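Local coordinates for protein ochratoxinase (PDB 4C65) that hydrolyses ochratoxin A to ochratoxin alpha and L-phenylalanine as a zinc-dependent carboxypeptidase of the amidohydrolase superfamily, at residues K6-Y11 against T52-R57; A286-I291 against S316-Y321. One frame throughout, in Å; residues are numbered along the deposited sequence.

The two contacts lie on opposite sides of the chain's centre, their own centres 41 Å apart and their nearest atoms about 28 Å apart, and they follow one another along the sequence. Interaction 1 joins two parallel strands of the beta-sandwich domain, away from the zinc site. Interaction 2 belongs to the twisted TIM barrel and is buried: it ties the turn after strand 283-285 to helix 304-327. That turn reaches the metal centre, since the side chain of T287 comes within about 3 Å of those of the zinc ligands H69 and H265. Main-chain pairing dominates the first contact, side-chain rings the second.

Interaction 1: residues K6-Y11 against T52-R57; sequences KVTIIY and TQSTHR
The parallel pairing of strands 7-11 and 54-57 forms part of the beta-sandwich domain, with 26-31 as the antiparallel neighbour of 7-11. The strand axes approach to 4.6 Å at 14°, and I9 takes both main-chain bonds of a parallel pair: I9 N donates to S54 O, and H56 N to I9 O at 2.9 Å. Y11 N continues the pattern to H56 O. At the start, where the chain has just left helix 46-51, Q53 holds both backbone polar atoms of V7: its backbone N donates to V7 O, while its side chain bends about CB-CG, which turns CD back toward V7, and Q53 OE1 accepts from V7 N at 3.0 Å in a nearly straight bond (175°). V7 O also accepts from a water that lies close to T8 OG1 and bridges on to S54 OG. T52 and I9 cross at about a right angle, T52 CB and CG2 each packing 3.8 Å from I9 CD1, on the side where V7, I9 and Y11 meet helix 46-51.

T8, I10, S54 and H56 occupy the other face of the sheet. T8 CG2, anti to its backbone N, meets the edge of the H56 imidazole at CD2, 3.7 Å away and in the ring plane; W415 and H413 also meet that imidazole. On the face shared by I9, Y11, T55 and R57, the Y11 ring takes T55 CG2 at its edge, 3.5 Å from CE2. R57 runs alongside Y11, pointing the same way, and lays its guanidinium on the ring as an offset cation-pi stack, planes 14° apart. R57 CZ is 3.9 Å from the Y11 ring centroid, its NH1 sits above CG, and its NH2 lies 3.5 Å from Y11 CE2.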
ATOM      1  N   LYS A   6     -21.749 -46.731 -24.599  1.00 36.76           N
ATOM      2  CA  LYS A   6     -20.524 -47.450 -24.866  1.00 35.09           C
ATOM      3  C   LYS A   6     -20.292 -48.513 -23.803  1.00 32.09           C
ATOM      4  O   LYS A   6     -20.124 -48.225 -22.631  1.00 29.54           O
ATOM      5  CB  LYS A   6     -19.340 -46.488 -24.959  1.00 35.21           C
ATOM      6  CG  LYS A   6     -18.069 -47.163 -25.424  1.00 35.62           C
ATOM      7  CD  LYS A   6     -16.974 -46.175 -25.788  1.00 36.43           C
ATOM      8  CE  LYS A   6     -15.606 -46.899 -25.856  1.00 35.97           C
ATOM      9  NZ  LYS A   6     -14.417 -46.093 -25.451  1.00 34.89           N
ATOM     10  N   VAL A   7     -20.266 -49.761 -24.245  1.00 31.70           N
ATOM     11  CA  VAL A   7     -20.231 -50.893 -23.351  1.00 29.96           C
ATOM     12  C   VAL A   7     -18.928 -51.664 -23.493  1.00 28.63           C
ATOM     13  O   VAL A   7     -18.518 -51.998 -24.599  1.00 29.78           O
ATOM     14  CB  VAL A   7     -21.446 -51.804 -23.630  1.00 31.55           C
ATOM     15  CG1 VAL A   7     -21.378 -53.095 -22.819  1.00 31.01           C
ATOM     16  CG2 VAL A   7     -22.724 -51.042 -23.326  1.00 32.46           C
ATOM     17  N   THR A   8     -18.297 -51.975 -22.356  1.00 26.46           N
ATOM     18  CA  THR A   8     -17.068 -52.769 -22.317  1.00 25.46           C
ATOM     19  C   THR A   8     -17.231 -53.928 -21.334  1.00 24.75           C
ATOM     20  O   THR A   8     -17.683 -53.732 -20.210  1.00 23.84           O
ATOM     21  CB  THR A   8     -15.869 -51.927 -21.864  1.00 24.14           C
ATOM     22  OG1 THR A   8     -15.777 -50.755 -22.663  1.00 24.47           O
ATOM     23  CG2 THR A   8     -14.582 -52.713 -21.971  1.00 24.05           C
ATOM     24  N   ILE A   9     -16.894 -55.140 -21.775  1.00 25.30           N
ATOM     25  CA  ILE A   9     -16.902 -56.305 -20.896  1.00 24.63           C
ATOM     26  C   ILE A   9     -15.480 -56.678 -20.569  1.00 23.60           C
ATOM     27  O   ILE A   9     -14.649 -56.815 -21.461  1.00 23.91           O
ATOM     28  CB  ILE A   9     -17.613 -57.523 -21.514  1.00 26.29           C
ATOM     29  CG1 ILE A   9     -19.020 -57.116 -21.966  1.00 27.39           C
ATOM     30  CG2 ILE A   9     -17.701 -58.650 -20.492  1.00 25.89           C
ATOM     31  CD1 ILE A   9     -19.838 -58.229 -22.562  1.00 29.06           C
ATOM     32  N   ILE A  10     -15.203 -56.806 -19.275  1.00 22.43           N
ATOM     33  CA  ILE A  10     -13.896 -57.233 -18.805  1.00 22.10           C
ATOM     34  C   ILE A  10     -14.045 -58.530 -18.019  1.00 22.07           C
ATOM     35  O   ILE A  10     -14.764 -58.569 -17.028  1.00 21.31           O
ATOM     36  CB  ILE A  10     -13.266 -56.188 -17.868  1.00 20.97           C
ATOM     37  CG1 ILE A  10     -13.211 -54.824 -18.547  1.00 21.00           C
ATOM     38  CG2 ILE A  10     -11.875 -56.640 -17.433  1.00 20.83           C
ATOM     39  CD1 ILE A  10     -13.115 -53.677 -17.563  1.00 20.01           C
ATOM     40  N   TYR A  11     -13.404 -59.588 -18.505  1.00 22.72           N
ATOM     41  CA  TYR A  11     -13.397 -60.869 -17.822  1.00 22.93           C
ATOM     42  C   TYR A  11     -12.174 -60.955 -16.961  1.00 22.16           C
ATOM     43  O   TYR A  11     -11.072 -60.640 -17.415  1.00 22.16           O
ATOM     44  CB  TYR A  11     -13.367 -62.004 -18.834  1.00 24.78           C
ATOM     45  CG  TYR A  11     -14.605 -62.091 -19.696  1.00 25.79           C
ATOM     46  CD1 TYR A  11     -15.696 -62.842 -19.301  1.00 26.38           C
ATOM     47  CD2 TYR A  11     -14.690 -61.400 -20.888  1.00 26.45           C
ATOM     48  CE1 TYR A  11     -16.836 -62.929 -20.087  1.00 27.35           C
ATOM     49  CE2 TYR A  11     -15.834 -61.483 -21.690  1.00 27.50           C
ATOM     50  CZ  TYR A  11     -16.894 -62.260 -21.284  1.00 27.85           C
ATOM     51  OH  TYR A  11     -18.008 -62.360 -22.060  1.00 28.85           O
ATOM     52  N   THR A  52     -21.801 -54.986 -26.555  1.00 38.66           N
ATOM     53  CA  THR A  52     -20.413 -54.616 -26.225  1.00 37.47           C
ATOM     54  C   THR A  52     -19.557 -54.191 -27.437  1.00 39.26           C
ATOM     55  O   THR A  52     -19.474 -54.873 -28.443  1.00 41.30           O
ATOM     56  CB  THR A  52     -19.700 -55.710 -25.387  1.00 36.03           C
ATOM     57  OG1 THR A  52     -18.415 -55.233 -24.963  1.00 34.42           O
ATOM     58  CG2 THR A  52     -19.522 -57.021 -26.169  1.00 37.27           C
ATOM     59  N   GLN A  53     -18.922 -53.037 -27.300  1.00 39.88           N
ATOM     60  CA  GLN A  53     -17.981 -52.494 -28.277  1.00 41.47           C
ATOM     61  C   GLN A  53     -16.638 -53.244 -28.221  1.00 39.14           C
ATOM     62  O   GLN A  53     -15.982 -53.402 -29.231  1.00 39.51           O
ATOM     63  CB  GLN A  53     -17.694 -50.995 -27.963  1.00 42.92           C
ATOM     64  CG  GLN A  53     -18.539 -49.946 -28.667  1.00 45.80           C
ATOM     65  CD  GLN A  53     -20.028 -50.062 -28.365  1.00 47.91           C
ATOM     66  OE1 GLN A  53     -20.447 -50.283 -27.224  1.00 47.38           O
ATOM     67  NE2 GLN A  53     -20.842 -49.884 -29.387  1.00 51.28           N
ATOM     68  N   SER A  54     -16.201 -53.616 -27.021  1.00 36.10           N
ATOM     69  CA  SER A  54     -14.946 -54.319 -26.853  1.00 34.87           C
ATOM     70  C   SER A  54     -14.927 -55.158 -25.584  1.00 33.36           C
ATOM     71  O   SER A  54     -15.636 -54.888 -24.609  1.00 32.47           O
ATOM     72  CB  SER A  54     -13.770 -53.357 -26.830  1.00 33.89           C
ATOM     73  OG  SER A  54     -13.715 -52.672 -25.610  1.00 31.90           O
ATOM     74  N   THR A  55     -14.095 -56.188 -25.619  1.00 32.98           N
ATOM     75  CA  THR A  55     -13.946 -57.128 -24.548  1.00 31.61           C
ATOM     76  C   THR A  55     -12.471 -57.239 -24.137  1.00 30.32           C
ATOM     77  O   THR A  55     -11.595 -57.172 -24.998  1.00 31.69           O
ATOM     78  CB  THR A  55     -14.371 -58.488 -25.164  1.00 33.12           C
ATOM     79  OG1 THR A  55     -15.703 -58.391 -25.682  1.00 33.88           O
ATOM     80  CG2 THR A  55     -14.265 -59.639 -24.192  1.00 32.75           C
ATOM     81  N   HIS A  56     -12.208 -57.432 -22.847  1.00 28.17           N
ATOM     82  CA  HIS A  56     -10.859 -57.662 -22.352  1.00 27.40           C
ATOM     83  C   HIS A  56     -10.851 -58.863 -21.453  1.00 27.47           C
ATOM     84  O   HIS A  56     -11.849 -59.133 -20.779  1.00 27.54           O
ATOM     85  CB  HIS A  56     -10.371 -56.438 -21.576  1.00 25.80           C
ATOM     86  CG  HIS A  56     -10.345 -55.200 -22.401  1.00 25.68           C
ATOM     87  ND1 HIS A  56      -9.262 -54.845 -23.172  1.00 26.42           N
ATOM     88  CD2 HIS A  56     -11.293 -54.266 -22.624  1.00 25.39           C
ATOM     89  CE1 HIS A  56      -9.533 -53.720 -23.808  1.00 26.59           C
ATOM     90  NE2 HIS A  56     -10.761 -53.352 -23.496  1.00 26.00           N
ATOM     91  N   ARG A  57      -9.713 -59.541 -21.403  1.00 27.66           N
ATOM     92  CA  ARG A  57      -9.521 -60.660 -20.506  1.00 27.61           C
ATOM     93  C   ARG A  57      -8.260 -60.437 -19.729  1.00 26.35           C
ATOM     94  O   ARG A  57      -7.197 -60.365 -20.303  1.00 27.40           O
ATOM     95  CB  ARG A  57      -9.438 -61.954 -21.327  1.00 30.12           C
ATOM     96  CG  ARG A  57     -10.828 -62.412 -21.680  1.00 31.19           C
ATOM     97  CD  ARG A  57     -10.872 -63.613 -22.568  1.00 33.67           C
ATOM     98  NE  ARG A  57     -12.172 -63.669 -23.257  1.00 34.59           N
ATOM     99  CZ  ARG A  57     -13.290 -64.143 -22.708  1.00 35.46           C
ATOM    100  NH1 ARG A  57     -13.306 -64.633 -21.461  1.00 34.84           N
ATOM    101  NH2 ARG A  57     -14.417 -64.140 -23.404  1.00 36.90           N
TER
HETATM  102  O   HOH W   1     -16.114 -50.500 -25.248  1.00 19.03           O

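Interaction 2: residues A286-I291 against S316-Y321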
ATOM      1  N   ALA A 286      -2.573 -42.772   8.127  1.00 17.26           N
ATOM      2  CA  ALA A 286      -1.322 -42.862   8.887  1.00 18.54           C
ATOM      3  C   ALA A 286      -0.117 -42.151   8.238  1.00 18.72           C
ATOM      4  O   ALA A 286       0.700 -41.581   8.939  1.00 18.99           O
ATOM      5  CB  ALA A 286      -0.997 -44.328   9.160  1.00 19.43           C
ATOM      6  N   THR A 287      -0.046 -42.181   6.909  1.00 18.35           N
ATOM      7  CA  THR A 287       1.142 -41.749   6.142  1.00 18.70           C
ATOM      8  C   THR A 287       2.434 -42.326   6.702  1.00 19.87           C
ATOM      9  O   THR A 287       3.366 -41.605   7.019  1.00 20.34           O
ATOM     10  CB  THR A 287       1.246 -40.211   5.985  1.00 18.54           C
ATOM     11  OG1 THR A 287       1.545 -39.603   7.237  1.00 19.45           O
ATOM     12  CG2 THR A 287      -0.056 -39.620   5.469  1.00 17.72           C
ATOM     13  N   ARG A 288       2.488 -43.651   6.799  1.00 20.51           N
ATOM     14  CA  ARG A 288       3.634 -44.324   7.389  1.00 21.84           C
ATOM     15  C   ARG A 288       4.862 -44.160   6.522  1.00 22.77           C
ATOM     16  O   ARG A 288       5.977 -44.205   7.034  1.00 23.77           O
ATOM     17  CB  ARG A 288       3.330 -45.814   7.641  1.00 22.18           C
ATOM     18  CG  ARG A 288       4.454 -46.610   8.314  1.00 23.43           C
ATOM     19  CD  ARG A 288       4.787 -46.108   9.706  1.00 23.96           C
ATOM     20  NE  ARG A 288       5.973 -46.753  10.241  1.00 25.55           N
ATOM     21  CZ  ARG A 288       6.451 -46.558  11.478  1.00 26.42           C
ATOM     22  NH1 ARG A 288       5.863 -45.708  12.314  1.00 25.95           N
ATOM     23  NH2 ARG A 288       7.528 -47.203  11.875  1.00 27.95           N
ATOM     24  N   SER A 289       4.667 -43.942   5.222  1.00 22.71           N
ATOM     25  CA  SER A 289       5.794 -43.737   4.290  1.00 23.90           C
ATOM     26  C   SER A 289       6.735 -42.632   4.751  1.00 25.29           C
ATOM     27  O   SER A 289       7.951 -42.781   4.716  1.00 27.12           O
ATOM     28  CB  SER A 289       5.304 -43.403   2.885  1.00 22.88           C
ATOM     29  OG  SER A 289       4.830 -44.559   2.221  1.00 22.81           O
ATOM     30  N   VAL A 290       6.170 -41.525   5.187  1.00 25.22           N
ATOM     31  CA  VAL A 290       6.954 -40.400   5.590  1.00 26.37           C
ATOM     32  C   VAL A 290       7.832 -40.703   6.806  1.00 27.64           C
ATOM     33  O   VAL A 290       8.989 -40.263   6.893  1.00 28.68           O
ATOM     34  CB  VAL A 290       5.991 -39.209   5.762  1.00 26.12           C
ATOM     35  CG1 VAL A 290       5.865 -38.689   7.187  1.00 27.31           C
ATOM     36  CG2 VAL A 290       6.313 -38.090   4.790  1.00 26.26           C
ATOM     37  N   ILE A 291       7.294 -41.466   7.744  1.00 27.99           N
ATOM     38  CA  ILE A 291       8.075 -41.928   8.900  1.00 29.81           C
ATOM     39  C   ILE A 291       9.192 -42.857   8.449  1.00 31.02           C
ATOM     40  O   ILE A 291      10.311 -42.780   8.960  1.00 32.74           O
ATOM     41  CB  ILE A 291       7.204 -42.642   9.958  1.00 30.01           C
ATOM     42  CG1 ILE A 291       6.551 -41.639  10.909  1.00 30.24           C
ATOM     43  CG2 ILE A 291       8.059 -43.395  10.964  1.00 31.51           C
ATOM     44  CD1 ILE A 291       5.346 -40.826  10.567  1.00 29.12           C
ATOM     45  N   SER A 316       5.858 -44.452  18.581  1.00 32.47           N
ATOM     46  CA  SER A 316       4.485 -44.086  18.933  1.00 31.17           C
ATOM     47  C   SER A 316       3.573 -44.174  17.735  1.00 29.23           C
ATOM     48  O   SER A 316       2.476 -44.719  17.820  1.00 28.82           O
ATOM     49  CB  SER A 316       4.412 -42.672  19.466  1.00 31.03           C
ATOM     50  OG  SER A 316       5.358 -42.508  20.500  1.00 33.44           O
ATOM     51  N   HIS A 317       4.030 -43.626  16.613  1.00 28.22           N
ATOM     52  CA  HIS A 317       3.260 -43.634  15.370  1.00 26.68           C
ATOM     53  C   HIS A 317       2.925 -45.063  14.942  1.00 26.80           C
ATOM     54  O   HIS A 317       1.798 -45.332  14.527  1.00 25.94           O
ATOM     55  CB  HIS A 317       4.028 -42.907  14.257  1.00 25.99           C
ATOM     56  CG  HIS A 317       3.299 -42.859  12.954  1.00 24.49           C
ATOM     57  ND1 HIS A 317       3.360 -43.884  12.035  1.00 24.33           N
ATOM     58  CD2 HIS A 317       2.488 -41.923  12.419  1.00 23.38           C
ATOM     59  CE1 HIS A 317       2.615 -43.587  10.991  1.00 23.21           C
ATOM     60  NE2 HIS A 317       2.072 -42.398  11.198  1.00 22.71           N
ATOM     61  N   LEU A 318       3.889 -45.971  15.070  1.00 28.36           N
ATOM     62  CA  LEU A 318       3.684 -47.374  14.719  1.00 29.07           C
ATOM     63  C   LEU A 318       2.620 -47.993  15.629  1.00 29.83           C
ATOM     64  O   LEU A 318       1.693 -48.634  15.129  1.00 29.37           O
ATOM     65  CB  LEU A 318       4.991 -48.169  14.812  1.00 30.61           C
ATOM     66  CG  LEU A 318       4.908 -49.644  14.376  1.00 31.25           C
ATOM     67  CD1 LEU A 318       4.535 -49.741  12.903  1.00 29.97           C
ATOM     68  CD2 LEU A 318       6.208 -50.388  14.679  1.00 33.00           C
ATOM     69  N   LYS A 319       2.755 -47.806  16.951  1.00 31.12           N
ATOM     70  CA  LYS A 319       1.777 -48.347  17.920  1.00 31.87           C
ATOM     71  C   LYS A 319       0.400 -47.788  17.681  1.00 30.07           C
ATOM     72  O   LYS A 319      -0.581 -48.525  17.725  1.00 30.65           O
ATOM     73  CB  LYS A 319       2.124 -48.008  19.364  1.00 33.85           C
ATOM     74  CG  LYS A 319       3.367 -48.658  19.943  1.00 36.63           C
ATOM     75  CD  LYS A 319       3.458 -48.401  21.467  1.00 38.99           C
ATOM     76  CE  LYS A 319       4.791 -48.861  22.030  1.00 41.61           C
ATOM     77  NZ  LYS A 319       4.735 -49.549  23.366  1.00 44.12           N
ATOM     78  N   ALA A 320       0.333 -46.488  17.413  1.00 28.43           N
ATOM     79  CA  ALA A 320      -0.933 -45.821  17.150  1.00 26.89           C
ATOM     80  C   ALA A 320      -1.633 -46.451  15.955  1.00 25.59           C
ATOM     81  O   ALA A 320      -2.846 -46.699  15.991  1.00 25.52           O
ATOM     82  CB  ALA A 320      -0.713 -44.328  16.939  1.00 25.88           C
ATOM     83  N   TYR A 321      -0.873 -46.664  14.886  1.00 24.98           N
ATOM     84  CA  TYR A 321      -1.397 -47.243  13.642  1.00 23.92           C
ATOM     85  C   TYR A 321      -1.878 -48.665  13.867  1.00 24.54           C
ATOM     86  O   TYR A 321      -3.000 -49.013  13.516  1.00 23.82           O
ATOM     87  CB  TYR A 321      -0.308 -47.233  12.552  1.00 23.50           C
ATOM     88  CG  TYR A 321      -0.767 -47.465  11.116  1.00 22.12           C
ATOM     89  CD1 TYR A 321      -2.117 -47.350  10.738  1.00 21.04           C
ATOM     90  CD2 TYR A 321       0.168 -47.743  10.119  1.00 21.98           C
ATOM     91  CE1 TYR A 321      -2.513 -47.547   9.415  1.00 20.11           C
ATOM     92  CE2 TYR A 321      -0.216 -47.931   8.795  1.00 20.93           C
ATOM     93  CZ  TYR A 321      -1.546 -47.821   8.444  1.00 20.03           C
ATOM     94  OH  TYR A 321      -1.908 -48.005   7.140  1.00 19.07           O
TER
HETATM   95  O   HOH W   2      -3.410 -45.019   6.645  1.00 15.86           O
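The H317 imidazole carries I291 CD1 over the centre of one face, 3.6 Å from the ring centroid, and uses both ring nitrogens at its edge. H317 NE2 donates to A286 O at 2.8 Å, with the acceptor almost in the ring plane; at the ring's other nitrogen, H317 ND1 accepts from R288 NH1 at 3.1 Å. This last bond lies in the guanidinium plane but 20° out of the imidazole plane. Two such partners should fix the ring's rotation and are consistent with a neutral imidazole protonated on NE2. The R288 guanidinium is itself sandwiched, L318 CD1 over its centre on one face and I291 CG2 toward the rim of the opposite face. The Y321 ring presents its face to A286 CB, which stands 3.4 Å from the centroid and 4° off the normal, a CH-pi contact.

In the TIM barrel these groups join the turn between strand 283-285 and helix 288-297 to helix 304-327. A286 O is gripped from opposite faces of its plane, by H317 NE2 and by T287 OG1 at 2.7 Å. The T287 hydroxyl is also hydrogen-bonded to ND1 of the zinc ligand H265, so H317 stands behind the metal site through A286 O and T287. R288 bends about CB-CG (chi2 63°), which sets CD against the H317 ring at ND1 and CE1, and slides past H317 in the opposite direction; its NE forms a salt bridge with E292, and NH1 also donates to A314 O. A water accepts from A286 N at 2.8 Å and reaches Y321 OH only weakly.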